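Local coordinates for protein aromatic-amino-acid:2-oxoglutarate transaminase (Candida albicans, PDB 6HND) that probably catalyses the pyridoxal-phosphate-dependent transfer of amino groups from aromatic amino acids and 2-aminoadipate to 2-oxo acids such as 2-oxoglutarate, at residues B[5-10]-B[240-245]; B[168-173]-B[192-197]; B[174-179]-B[356-361]; B[269-274]-B[330-335]. All coordinates share one frame; numbering follows the deposited sequence.

Interaction 1: B[5-10]-B[240-245]; sequences THLISK and KPKALY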
# COMPACT_ATOMS: atom_id res chain seq x y z
N THR B 5 11.86 20.43 -11.96
CA THR B 5 13.08 19.59 -11.81
C THR B 5 13.91 20.08 -10.61
O THR B 5 14.41 19.23 -9.81
CB THR B 5 13.90 19.62 -13.11
OG1 THR B 5 13.11 19.02 -14.13
CG2 THR B 5 15.23 18.89 -13.03
N HIS B 6 14.09 21.39 -10.46
CA HIS B 6 14.98 21.93 -9.39
C HIS B 6 14.42 21.59 -8.00
O HIS B 6 15.22 21.63 -7.02
CB HIS B 6 15.20 23.44 -9.61
CG HIS B 6 13.98 24.28 -9.38
ND1 HIS B 6 12.90 24.28 -10.26
CD2 HIS B 6 13.67 25.14 -8.39
CE1 HIS B 6 11.98 25.10 -9.81
NE2 HIS B 6 12.43 25.66 -8.67
N LEU B 7 13.11 21.31 -7.87
CA LEU B 7 12.47 21.12 -6.53
C LEU B 7 12.47 19.62 -6.16
O LEU B 7 12.31 19.29 -4.98
CB LEU B 7 11.05 21.68 -6.54
CG LEU B 7 10.88 23.20 -6.69
CD1 LEU B 7 9.45 23.54 -7.08
CD2 LEU B 7 11.26 23.92 -5.43
N ILE B 8 12.63 18.73 -7.12
CA ILE B 8 12.66 17.27 -6.83
C ILE B 8 13.87 16.94 -5.94
O ILE B 8 14.97 17.43 -6.22
CB ILE B 8 12.57 16.46 -8.12
CG1 ILE B 8 11.22 16.73 -8.79
CG2 ILE B 8 12.77 14.97 -7.86
CD1 ILE B 8 11.07 16.08 -10.15
N SER B 9 13.64 16.25 -4.83
CA SER B 9 14.69 15.77 -3.90
C SER B 9 15.72 14.94 -4.69
O SER B 9 15.32 14.19 -5.62
CB SER B 9 14.11 14.97 -2.76
OG SER B 9 13.47 13.79 -3.22
N LYS B 10 16.99 15.09 -4.33
CA LYS B 10 18.13 14.28 -4.81
C LYS B 10 17.81 12.80 -4.58
O LYS B 10 18.05 12.04 -5.50
CB LYS B 10 19.42 14.66 -4.06
CG LYS B 10 19.70 16.16 -4.00
CD LYS B 10 21.16 16.54 -4.11
CE LYS B 10 21.75 16.15 -5.45
NZ LYS B 10 22.31 17.33 -6.16
N LYS B 240 16.49 27.76 4.19
CA LYS B 240 15.23 28.41 3.76
C LYS B 240 14.26 27.28 3.44
O LYS B 240 14.68 26.20 3.03
CB LYS B 240 15.40 29.30 2.53
CG LYS B 240 16.60 30.25 2.53
CD LYS B 240 16.46 31.52 3.36
CE LYS B 240 17.10 32.72 2.67
NZ LYS B 240 17.53 33.76 3.63
N PRO B 241 12.96 27.44 3.68
CA PRO B 241 12.04 26.34 3.47
C PRO B 241 12.09 25.87 2.02
O PRO B 241 12.31 26.66 1.11
CB PRO B 241 10.68 26.91 3.91
CG PRO B 241 10.87 28.38 3.91
CD PRO B 241 12.31 28.61 4.27
N LYS B 242 11.89 24.56 1.88
CA LYS B 242 11.81 23.84 0.60
C LYS B 242 10.34 23.72 0.16
O LYS B 242 10.09 23.64 -1.06
CB LYS B 242 12.42 22.45 0.79
CG LYS B 242 12.53 21.65 -0.49
CD LYS B 242 13.55 22.23 -1.46
CE LYS B 242 13.40 21.60 -2.83
NZ LYS B 242 13.72 20.16 -2.79
N ALA B 243 9.40 23.61 1.10
CA ALA B 243 7.98 23.37 0.75
C ALA B 243 7.02 23.92 1.81
O ALA B 243 7.47 24.31 2.89
CB ALA B 243 7.76 21.89 0.52
N LEU B 244 5.75 24.02 1.45
CA LEU B 244 4.62 24.34 2.37
C LEU B 244 3.58 23.24 2.22
O LEU B 244 3.22 22.91 1.07
CB LEU B 244 4.05 25.72 2.05
CG LEU B 244 2.69 26.02 2.68
CD1 LEU B 244 2.85 26.37 4.16
CD2 LEU B 244 1.98 27.13 1.91
N TYR B 245 3.16 22.65 3.34
CA TYR B 245 2.04 21.69 3.44
C TYR B 245 0.85 22.48 3.97
O TYR B 245 0.95 22.92 5.09
CB TYR B 245 2.40 20.52 4.37
CG TYR B 245 1.23 19.64 4.76
CD1 TYR B 245 0.38 19.15 3.80
CD2 TYR B 245 0.98 19.32 6.08
CE1 TYR B 245 -0.69 18.33 4.13
CE2 TYR B 245 -0.08 18.50 6.44
CZ TYR B 245 -0.92 18.01 5.45
OH TYR B 245 -1.97 17.20 5.73
O HOH W 1 15.51 19.85 -5.00

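Interaction 2: B[168-173]-B[192-197]; sequences DGLNKA and SPFLRF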
# COMPACT_ATOMS: atom_id res chain seq x y z
N ASP B 168 -0.90 8.16 2.10
CA ASP B 168 -0.01 7.64 1.05
C ASP B 168 0.46 8.77 0.09
O ASP B 168 1.70 8.83 -0.23
CB ASP B 168 -0.70 6.53 0.26
CG ASP B 168 0.31 5.83 -0.62
OD1 ASP B 168 1.39 5.51 -0.08
OD2 ASP B 168 0.03 5.65 -1.83
N GLY B 169 -0.46 9.59 -0.42
CA GLY B 169 -0.14 10.77 -1.26
C GLY B 169 0.82 11.74 -0.56
O GLY B 169 1.78 12.18 -1.20
N LEU B 170 0.57 12.04 0.72
CA LEU B 170 1.40 12.96 1.55
C LEU B 170 2.81 12.40 1.77
O LEU B 170 3.77 13.19 1.81
CB LEU B 170 0.70 13.17 2.89
CG LEU B 170 -0.62 13.94 2.84
CD1 LEU B 170 -1.26 13.95 4.22
CD2 LEU B 170 -0.41 15.35 2.30
N ASN B 171 2.95 11.10 1.95
CA ASN B 171 4.28 10.46 2.10
C ASN B 171 5.02 10.52 0.76
O ASN B 171 6.21 10.83 0.75
CB ASN B 171 4.17 9.04 2.64
CG ASN B 171 5.54 8.47 2.89
OD1 ASN B 171 6.29 9.07 3.68
ND2 ASN B 171 5.87 7.36 2.22
N LYS B 172 4.32 10.26 -0.32
CA LYS B 172 4.86 10.38 -1.69
C LYS B 172 5.37 11.81 -1.91
O LYS B 172 6.45 11.98 -2.49
CB LYS B 172 3.76 9.94 -2.66
CG LYS B 172 3.54 8.42 -2.75
CD LYS B 172 2.25 8.05 -3.49
CE LYS B 172 2.32 6.69 -4.14
NZ LYS B 172 2.51 5.57 -3.16
N ALA B 173 4.62 12.82 -1.47
CA ALA B 173 4.94 14.24 -1.69
C ALA B 173 6.12 14.64 -0.81
O ALA B 173 6.98 15.35 -1.29
CB ALA B 173 3.75 15.09 -1.37
N SER B 192 -1.51 15.67 12.01
CA SER B 192 -0.38 15.07 12.77
C SER B 192 0.37 13.98 11.99
O SER B 192 1.60 13.98 12.00
CB SER B 192 -0.85 14.52 14.10
OG SER B 192 -1.14 15.59 14.98
N PRO B 193 -0.28 12.99 11.36
CA PRO B 193 0.48 11.93 10.72
C PRO B 193 1.45 12.48 9.66
O PRO B 193 2.52 11.89 9.48
CB PRO B 193 -0.62 11.00 10.19
CG PRO B 193 -1.79 11.25 11.13
CD PRO B 193 -1.73 12.75 11.30
N PHE B 194 1.15 13.63 9.05
CA PHE B 194 2.06 14.28 8.07
C PHE B 194 3.50 14.40 8.62
O PHE B 194 4.50 14.20 7.88
CB PHE B 194 1.57 15.66 7.67
CG PHE B 194 2.48 16.27 6.66
CD1 PHE B 194 2.40 15.88 5.34
CD2 PHE B 194 3.49 17.13 7.04
CE1 PHE B 194 3.31 16.35 4.41
CE2 PHE B 194 4.39 17.61 6.10
CZ PHE B 194 4.29 17.22 4.79
N LEU B 195 3.64 14.75 9.89
CA LEU B 195 4.97 14.93 10.51
C LEU B 195 5.76 13.61 10.49
O LEU B 195 7.01 13.67 10.48
CB LEU B 195 4.80 15.48 11.92
CG LEU B 195 4.07 16.82 11.98
CD1 LEU B 195 3.75 17.18 13.42
CD2 LEU B 195 4.87 17.92 11.28
N ARG B 196 5.10 12.46 10.46
CA ARG B 196 5.82 11.17 10.36
C ARG B 196 6.50 11.09 8.98
O ARG B 196 7.66 10.63 8.89
CB ARG B 196 4.85 10.02 10.58
CG ARG B 196 4.30 9.94 12.00
CD ARG B 196 3.39 8.73 12.09
NE ARG B 196 3.19 8.20 13.43
CZ ARG B 196 3.93 7.25 14.02
NH1 ARG B 196 4.97 6.70 13.41
NH2 ARG B 196 3.61 6.85 15.25
N PHE B 197 5.80 11.54 7.94
CA PHE B 197 6.26 11.46 6.53
C PHE B 197 7.37 12.49 6.31
O PHE B 197 8.34 12.14 5.63
CB PHE B 197 5.11 11.68 5.56
CG PHE B 197 3.80 11.05 5.94
CD1 PHE B 197 3.76 9.78 6.50
CD2 PHE B 197 2.60 11.71 5.69
CE1 PHE B 197 2.55 9.19 6.84
CE2 PHE B 197 1.39 11.11 6.01
CZ PHE B 197 1.37 9.87 6.61
O HOH W 2 8.84 10.21 3.47

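Interaction 3: B[174-179]-B[356-361]; sequences ADVFLD and KEVIDA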
# COMPACT_ATOMS: atom_id res chain seq x y z
N ALA B 174 6.10 14.28 0.47
CA ALA B 174 7.23 14.54 1.38
C ALA B 174 8.50 13.93 0.77
O ALA B 174 9.51 14.63 0.66
CB ALA B 174 6.96 13.98 2.75
N ASP B 175 8.42 12.69 0.28
CA ASP B 175 9.59 12.01 -0.32
C ASP B 175 10.09 12.77 -1.56
O ASP B 175 11.30 12.98 -1.66
CB ASP B 175 9.29 10.57 -0.70
CG ASP B 175 10.46 9.90 -1.39
OD1 ASP B 175 11.44 9.58 -0.67
OD2 ASP B 175 10.40 9.78 -2.63
N VAL B 176 9.20 13.17 -2.46
CA VAL B 176 9.58 13.71 -3.79
C VAL B 176 10.13 15.13 -3.63
O VAL B 176 10.88 15.54 -4.54
CB VAL B 176 8.43 13.65 -4.81
CG1 VAL B 176 7.48 14.84 -4.72
CG2 VAL B 176 8.97 13.56 -6.23
N PHE B 177 9.76 15.88 -2.58
CA PHE B 177 10.22 17.29 -2.41
C PHE B 177 11.28 17.47 -1.31
O PHE B 177 12.02 18.45 -1.41
CB PHE B 177 9.05 18.26 -2.20
CG PHE B 177 8.18 18.48 -3.41
CD1 PHE B 177 8.72 18.87 -4.61
CD2 PHE B 177 6.80 18.35 -3.33
CE1 PHE B 177 7.92 19.05 -5.72
CE2 PHE B 177 5.99 18.57 -4.44
CZ PHE B 177 6.55 18.90 -5.64
N LEU B 178 11.39 16.60 -0.29
CA LEU B 178 12.25 16.90 0.88
C LEU B 178 13.46 15.96 0.95
O LEU B 178 13.29 14.76 1.15
CB LEU B 178 11.41 16.79 2.15
CG LEU B 178 10.20 17.71 2.23
CD1 LEU B 178 9.40 17.41 3.48
CD2 LEU B 178 10.61 19.16 2.17
N ASP B 179 14.66 16.50 0.86
CA ASP B 179 15.91 15.76 1.19
C ASP B 179 16.14 15.87 2.69
O ASP B 179 15.50 16.74 3.34
CB ASP B 179 17.11 16.33 0.42
CG ASP B 179 17.20 15.75 -0.97
OD1 ASP B 179 17.10 14.50 -1.08
OD2 ASP B 179 17.33 16.54 -1.93
N LYS B 356 4.44 15.85 -14.61
CA LYS B 356 4.97 14.61 -15.21
C LYS B 356 6.23 14.15 -14.46
O LYS B 356 6.33 12.95 -14.18
CB LYS B 356 5.30 14.82 -16.69
CG LYS B 356 4.49 14.00 -17.68
CD LYS B 356 3.81 14.81 -18.81
CE LYS B 356 4.70 15.82 -19.52
NZ LYS B 356 5.95 15.22 -20.06
N GLU B 357 7.19 15.06 -14.25
CA GLU B 357 8.53 14.69 -13.76
C GLU B 357 8.40 14.38 -12.28
O GLU B 357 9.13 13.47 -11.83
CB GLU B 357 9.57 15.77 -14.10
CG GLU B 357 9.89 15.84 -15.60
CD GLU B 357 11.29 16.25 -16.05
OE1 GLU B 357 12.27 16.00 -15.31
OE2 GLU B 357 11.41 16.80 -17.16
N VAL B 358 7.50 15.07 -11.57
CA VAL B 358 7.21 14.76 -10.14
C VAL B 358 6.54 13.38 -10.07
O VAL B 358 7.00 12.55 -9.26
CB VAL B 358 6.41 15.88 -9.45
CG1 VAL B 358 5.91 15.46 -8.07
CG2 VAL B 358 7.22 17.17 -9.32
N ILE B 359 5.54 13.10 -10.91
CA ILE B 359 4.85 11.77 -10.94
C ILE B 359 5.88 10.65 -11.22
O ILE B 359 5.73 9.57 -10.61
CB ILE B 359 3.69 11.71 -11.95
CG1 ILE B 359 2.60 12.75 -11.67
CG2 ILE B 359 3.10 10.31 -12.02
CD1 ILE B 359 2.23 12.91 -10.20
N ASP B 360 6.85 10.87 -12.10
CA ASP B 360 7.80 9.81 -12.50
C ASP B 360 8.65 9.41 -11.30
O ASP B 360 8.97 8.21 -11.15
CB ASP B 360 8.73 10.24 -13.65
CG ASP B 360 8.04 10.31 -15.00
OD1 ASP B 360 6.96 9.68 -15.14
OD2 ASP B 360 8.58 11.05 -15.89
N ALA B 361 9.07 10.40 -10.52
CA ALA B 361 9.89 10.21 -9.31
C ALA B 361 9.03 9.50 -8.25
O ALA B 361 9.55 8.56 -7.64
CB ALA B 361 10.45 11.52 -8.83

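Interaction 4: B[269-274]-B[330-335]; sequences LAVKYD and TGRVLR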
# COMPACT_ATOMS: atom_id res chain seq x y z
N LEU B 269 4.24 34.04 -3.14
CA LEU B 269 5.35 33.85 -2.16
C LEU B 269 6.07 32.52 -2.46
O LEU B 269 7.29 32.47 -2.27
CB LEU B 269 4.79 33.86 -0.74
CG LEU B 269 4.35 35.23 -0.23
CD1 LEU B 269 3.39 35.07 0.95
CD2 LEU B 269 5.57 36.07 0.12
N ALA B 270 5.37 31.51 -2.96
CA ALA B 270 5.97 30.21 -3.33
C ALA B 270 6.96 30.43 -4.49
O ALA B 270 8.01 29.77 -4.48
CB ALA B 270 4.91 29.19 -3.67
N VAL B 271 6.64 31.34 -5.43
CA VAL B 271 7.51 31.69 -6.59
C VAL B 271 8.71 32.51 -6.07
O VAL B 271 9.87 32.16 -6.39
CB VAL B 271 6.72 32.42 -7.70
CG1 VAL B 271 7.62 32.90 -8.84
CG2 VAL B 271 5.61 31.54 -8.26
N LYS B 272 8.46 33.52 -5.24
CA LYS B 272 9.48 34.50 -4.80
C LYS B 272 10.54 33.84 -3.92
O LYS B 272 11.72 34.23 -4.02
CB LYS B 272 8.82 35.64 -4.03
CG LYS B 272 9.79 36.58 -3.34
CD LYS B 272 9.15 37.92 -3.04
CE LYS B 272 10.06 38.80 -2.21
NZ LYS B 272 9.37 40.05 -1.82
N TYR B 273 10.13 32.92 -3.05
CA TYR B 273 11.02 32.19 -2.11
C TYR B 273 11.27 30.76 -2.62
O TYR B 273 11.95 29.99 -1.92
CB TYR B 273 10.45 32.26 -0.69
CG TYR B 273 10.41 33.65 -0.13
CD1 TYR B 273 11.54 34.25 0.41
CD2 TYR B 273 9.24 34.40 -0.18
CE1 TYR B 273 11.51 35.55 0.91
CE2 TYR B 273 9.18 35.70 0.31
CZ TYR B 273 10.32 36.28 0.84
OH TYR B 273 10.24 37.56 1.31
N ASP B 274 10.78 30.44 -3.81
CA ASP B 274 11.05 29.18 -4.54
C ASP B 274 10.86 28.00 -3.58
O ASP B 274 11.84 27.31 -3.30
CB ASP B 274 12.45 29.15 -5.16
CG ASP B 274 12.63 28.01 -6.14
OD1 ASP B 274 11.62 27.57 -6.73
OD2 ASP B 274 13.77 27.56 -6.28
N THR B 330 4.06 25.96 -13.48
CA THR B 330 5.40 25.30 -13.58
C THR B 330 5.43 23.90 -12.96
O THR B 330 6.42 23.22 -13.17
CB THR B 330 6.46 26.15 -12.89
OG1 THR B 330 6.13 26.18 -11.50
CG2 THR B 330 6.53 27.55 -13.48
N GLY B 331 4.39 23.48 -12.23
CA GLY B 331 4.37 22.16 -11.58
C GLY B 331 4.97 22.22 -10.19
O GLY B 331 5.50 21.20 -9.73
N ARG B 332 4.88 23.37 -9.52
CA ARG B 332 5.45 23.57 -8.15
C ARG B 332 4.43 23.09 -7.11
O ARG B 332 4.79 22.95 -5.92
CB ARG B 332 5.88 25.04 -8.09
CG ARG B 332 5.80 25.74 -6.76
CD ARG B 332 5.86 27.25 -6.99
NE ARG B 332 6.97 27.67 -7.83
CZ ARG B 332 8.25 27.71 -7.45
NH1 ARG B 332 8.60 27.33 -6.23
NH2 ARG B 332 9.18 28.15 -8.27
N VAL B 333 3.19 22.84 -7.55
CA VAL B 333 2.08 22.28 -6.73
C VAL B 333 1.95 20.77 -6.96
O VAL B 333 1.88 20.32 -8.15
CB VAL B 333 0.75 22.97 -7.07
CG1 VAL B 333 -0.44 22.33 -6.37
CG2 VAL B 333 0.83 24.45 -6.74
N LEU B 334 1.79 20.04 -5.86
CA LEU B 334 1.35 18.63 -5.89
C LEU B 334 0.03 18.57 -5.12
O LEU B 334 0.03 18.88 -3.91
CB LEU B 334 2.44 17.77 -5.23
CG LEU B 334 2.21 16.26 -5.29
CD1 LEU B 334 3.54 15.54 -5.14
CD2 LEU B 334 1.22 15.82 -4.22
N ARG B 335 -1.05 18.17 -5.78
CA ARG B 335 -2.38 18.06 -5.11
C ARG B 335 -2.61 16.61 -4.64
O ARG B 335 -2.48 15.67 -5.47
CB ARG B 335 -3.53 18.48 -6.03
CG ARG B 335 -4.89 18.25 -5.39
CD ARG B 335 -6.03 18.58 -6.33
NE ARG B 335 -7.37 18.40 -5.77
CZ ARG B 335 -7.98 19.24 -4.96
NH1 ARG B 335 -7.38 20.33 -4.54
NH2 ARG B 335 -9.21 18.95 -4.54

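Interaction 1: B[5-10]-B[240-245]
K242 is the residue of 240-245 that reaches the N-terminal segment 5-10, and it does so with its ammonium on the backbone of L7. Ahead of it, K240 forms a salt bridge with E232 and P241 packs on W231. K242 starts with CG anti to the backbone N (chi1 -174°), and a bend at chi2 brings CE beside L7, 3.8 Å from L7 CA and 4.1 Å from L7 CD2. The bend at chi4 then turns NZ onto L7 O, at 2.7 Å. NZ meets this oxygen from above the carbonyl plane, 39° out of it. NZ also bonds to F177 O, so it joins the N-terminal segment to the end of helix 166-177. Its third partner is a water, 2.9 Å from K242 NZ, that donates to H6 O and I8 O. Beyond K242 the chain enters strand 243-246, a parallel inner strand of the seven-stranded mixed sheet in the large domain of this fold type I aminotransferase. A243 is backbone-bonded to L185 and L244 to A276, in the neighbouring strands 183-187 and 276-280; K242 is likewise bonded to A276. At Y245 the ring stacks on F194, and OH bonds to D280 of the cofactor pocket. On the other segment, S9 N-caps helix 10-14, its OG bonded to A12 N and to D175 O.

Interaction 2: B[168-173]-B[192-197]
F197 lies against N171 and L170, and its side chain can be traced outward from the backbone. CB comes first to the amide of N171, 3.4 Å from N171 OD1. CG and CD1 then pass beneath N171 CB, which sits over one ring face, 4.2 Å from the centroid and 25° off the normal, a CH-pi contact. On the other flank of the ring, CD2 is 3.7 Å from L170 CB, and CE2 is at a similar distance from the same carbon. The opposite face is met from within its own helix by P193 O, above the ring centre, so the ring lies between the P193 carbonyl oxygen and N171 CB. The N171 amide is turned 64° from the ring plane. N171 OD1 accepts from a water 2.8 Å away that also donates to F197 O; ND2 bonds to Y365 OH. L170 has a second aromatic neighbour: its CB meets the edge of F194 at CD1, 4.0 Å away. The axes of the two short helix segments come within 9.1 Å, their directions 35° apart. Helix 166-177 leans L170 on I278 and D280 of strand 276-280, and the L170 side chain comes within about 4 Å (nearest atoms) of the bound pyridoxal phosphate. F194 rests on strand 183-187, while V369 and D367 of the second subunit pack on N171 and F197 respectively.

Interaction 3: B[174-179]-B[356-361]
V176 and V358 meet at about a right angle, methyl against methyl, with V176 CG1 3.8 Å from V358 CG1. The other branch of V176, CG2, reaches A361: anti to the backbone N, it comes 3.6 Å from A361 CB and also nears the carbonyl of V358. V358 and A361, three residues apart, thus present one side of their helix and receive the valine between them. V358 uses both of its branches, since CG2 lies 4.1 Å from CE1 of the F177 ring and equally close to CZ, meeting the ring neither face-on nor edge-on. V176 CG1 itself takes the crowded position between backbone N and carbonyl carbon (chi1 84°), which sets it 3.8 Å above the centre of one face of the F177 ring. This small apolar layer joins the C-terminal end of helix 166-177 to the first turns of helix 356-369, which follows directly on strand 350-355 of the central mixed sheet. Both helices rest on the same sheet residue: V176, F177 and V358 all touch L334 of strand 333-338. Further along helix 356-369, V362 also touches V176. Outward from this layer the last turn of helix 166-177 is fastened to the N-terminal part of the chain. L178 N bonds back to A174 O at 2.9 Å as the helix ends, D175 forms salt bridges to R11 and R15, and D179 takes the backbone N of K10 and of R11 on its two carboxylate oxygens.

Interaction 4: B[269-274]-B[330-335]
A270 begins the contact by setting its CB 4.0 Å from R332 CD, at the point where helix 260-272 faces the long arginine chain. R332 runs extended until chi3, where it bends (-51°) and lays its guanidinium under the helix end. A270 O lies over one face of this group; it is close to NH1 but badly angled for a hydrogen bond, and NH1 instead donates to the backbone O of F275. V271 continues the cover, with its CA centred above the guanidinium plane and its CG2 4.1 Å from R332 NE, the two side chains crossing at about a right angle. In the last turn Y273 N bonds to L269 O. D274 then leaves the helix with positive phi, closing it as a Schellman motif, and its carboxylate swings to the edge of the guanidinium. The salt bridge is end-on and uses one carboxylate oxygen: D274 OD1 takes R332 NH2 at 2.9 Å and R332 NH1 at 3.1 Å, on its anti side, in the guanidinium plane, though the carboxylate plane is turned 70° away. The helix belongs to the beta-alpha-beta crossover from strand 243-246 to strand 276-280, whose parallel neighbour is strand 333-338, just after R332. D328 holds the backbone N of R332 and of V333. Since H6 NE2 also bonds to D274 OD1, three nitrogens converge on one oxygen, which would favour a charged carboxylate; a positive guanidinium beside the C-terminal end of helix 260-272 is probably electrostatically favourable too.

Interactions 1, 3 and 4 lie on one side of the chain's centre: interaction 1 is about 9 Å, centre to centre, from each of the other two, which are 13 Å apart. Interaction 2 is nearer the cofactor, 13 Å from interaction 3 and 19 Å from interaction 4. Helix 166-177 serves both 2 and 3, while L334 of interaction 4 touches it in both. Along the chain, interactions 1 and 3 cross, interaction 2 nests within 1, and interaction 4 within 3. Strands 243-246 and 333-338 belong to one mixed sheet. Because segment 5-10 also touches residues of interactions 3 and 4, it joins parts of the large domain distant in sequence.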